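Local coordinates for glucose-6-phosphate isomerase (Thermus thermophilus, PDB 1ZZG), which probably catalyses the reversible isomerization of glucose 6-phosphate to fructose 6-phosphate, a step shared by glycolysis and gluconeogenesis, at residues A[46-51]-A[212-217]. Sequence-based numbering, arbitrary orientation.
Sequences LPEDTE and GARKAN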
# COMPACT_ATOMS: atom_id res chain seq x y z
N LEU A 46 -15.19 21.78 8.33
CA LEU A 46 -15.72 20.49 8.78
C LEU A 46 -15.54 20.22 10.27
O LEU A 46 -16.42 19.64 10.91
CB LEU A 46 -15.09 19.35 7.97
CG LEU A 46 -15.46 19.30 6.49
CD1 LEU A 46 -14.66 18.19 5.81
CD2 LEU A 46 -16.96 19.05 6.33
N PRO A 47 -14.40 20.62 10.86
CA PRO A 47 -14.19 20.38 12.29
C PRO A 47 -15.18 21.13 13.19
O PRO A 47 -15.39 20.75 14.34
CB PRO A 47 -12.75 20.84 12.53
CG PRO A 47 -12.10 20.69 11.17
CD PRO A 47 -13.18 21.20 10.25
N GLU A 48 -15.79 22.18 12.65
CA GLU A 48 -16.73 22.97 13.43
C GLU A 48 -18.20 22.61 13.19
O GLU A 48 -19.10 23.29 13.67
CB GLU A 48 -16.51 24.47 13.17
CG GLU A 48 -15.17 24.97 13.70
CD GLU A 48 -15.14 25.13 15.22
OE1 GLU A 48 -16.01 24.57 15.91
OE2 GLU A 48 -14.23 25.83 15.72
N ASP A 49 -18.43 21.53 12.45
CA ASP A 49 -19.80 21.10 12.20
C ASP A 49 -20.20 20.16 13.35
O ASP A 49 -20.00 18.95 13.26
CB ASP A 49 -19.90 20.36 10.86
CG ASP A 49 -21.32 19.98 10.51
OD1 ASP A 49 -22.14 19.79 11.44
OD2 ASP A 49 -21.63 19.85 9.31
N THR A 50 -20.76 20.72 14.41
CA THR A 50 -21.17 19.90 15.56
C THR A 50 -22.61 19.44 15.48
O THR A 50 -23.23 19.10 16.49
CB THR A 50 -20.98 20.66 16.89
OG1 THR A 50 -21.38 22.03 16.73
CG2 THR A 50 -19.53 20.60 17.34
N GLU A 51 -23.15 19.43 14.26
CA GLU A 51 -24.52 19.01 14.03
C GLU A 51 -24.54 17.72 13.22
O GLU A 51 -25.24 16.76 13.56
CB GLU A 51 -25.25 20.12 13.27
CG GLU A 51 -26.65 19.78 12.80
CD GLU A 51 -27.15 20.76 11.75
OE1 GLU A 51 -27.21 21.97 12.05
OE2 GLU A 51 -27.47 20.32 10.62
N GLY A 212 -9.47 17.19 17.35
CA GLY A 212 -8.07 17.20 16.95
C GLY A 212 -7.87 18.02 15.70
O GLY A 212 -6.89 18.75 15.57
N ALA A 213 -8.81 17.92 14.76
CA ALA A 213 -8.71 18.69 13.52
C ALA A 213 -8.82 20.19 13.85
O ALA A 213 -8.14 21.02 13.23
CB ALA A 213 -9.81 18.28 12.53
N ARG A 214 -9.66 20.52 14.82
CA ARG A 214 -9.83 21.91 15.25
C ARG A 214 -8.49 22.43 15.78
O ARG A 214 -8.12 23.58 15.54
CB ARG A 214 -10.89 21.99 16.35
CG ARG A 214 -11.38 23.40 16.68
CD ARG A 214 -12.55 23.33 17.66
NE ARG A 214 -13.50 22.30 17.24
CZ ARG A 214 -14.25 21.58 18.07
NH1 ARG A 214 -14.18 21.79 19.37
NH2 ARG A 214 -15.05 20.64 17.59
N LYS A 215 -7.76 21.59 16.51
CA LYS A 215 -6.46 21.99 17.04
C LYS A 215 -5.54 22.35 15.88
O LYS A 215 -4.81 23.34 15.95
CB LYS A 215 -5.84 20.86 17.86
CG LYS A 215 -6.68 20.44 19.07
CD LYS A 215 -6.91 21.60 20.03
CE LYS A 215 -5.61 22.07 20.66
NZ LYS A 215 -5.82 23.20 21.62
N ALA A 216 -5.57 21.55 14.82
CA ALA A 216 -4.75 21.80 13.64
C ALA A 216 -5.13 23.16 13.05
O ALA A 216 -4.26 23.94 12.65
CB ALA A 216 -4.95 20.70 12.61
N ASN A 217 -6.43 23.45 13.00
CA ASN A 217 -6.88 24.74 12.47
C ASN A 217 -6.23 25.86 13.29
O ASN A 217 -5.83 26.88 12.74
CB ASN A 217 -8.40 24.88 12.57
CG ASN A 217 -9.13 24.13 11.47
OD1 ASN A 217 -8.52 23.62 10.52
ND2 ASN A 217 -10.46 24.07 11.58
O HOH W 1 -11.81 25.35 13.80
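Pro-47 lays the CB-CG side of its ring against one turn of helix 206-221, where CG meets the methyl CB of Ala-213 at 3.6 Å and the amide ND2 of Asn-217 at 3.8 Å. Arg-214, between these two in sequence, starts with CG anti to the backbone N (chi1 -168°), runs extended, then bends at chi3 so that its guanidinium comes edge-on to the Pro-47 carbonyl in the 3-10 segment 46-48. There Arg-214 NH2 donates to Pro-47 O at 3.3 Å, nearly straight (162°) and in the guanidinium plane. Glu-48 crosses the arginine chain at about a right angle and puts OE1 over one guanidinium face while OE2 rests against CD of Arg-214, the two planes 12° apart. Glu-48 OE1 stands 3.6 Å from Arg-214 NE, a long, purely electrostatic salt bridge, the oxygen sitting well off the guanidinium plane. In the two-domain alpha/beta fold of the phosphoglucose isomerases, built from SIS-type domains, the loop between helices 20-32 and 52-61 packs here onto helix 206-221, away from the predicted catalytic residues Glu-267 and Lys-406. An alanine in place of Arg-214 would remove the bond to the Pro-47 carbonyl and the charge facing Glu-48, and would probably loosen the turn's hold on the helix. A water accepts from Asn-217 ND2 (2.9 Å) and donates to Glu-48 OE2 (3.1 Å). Asn-217 is further held by Met-44 O at ND2 and by Trp-383 and Gln-379 of helix 371-391 at OD1.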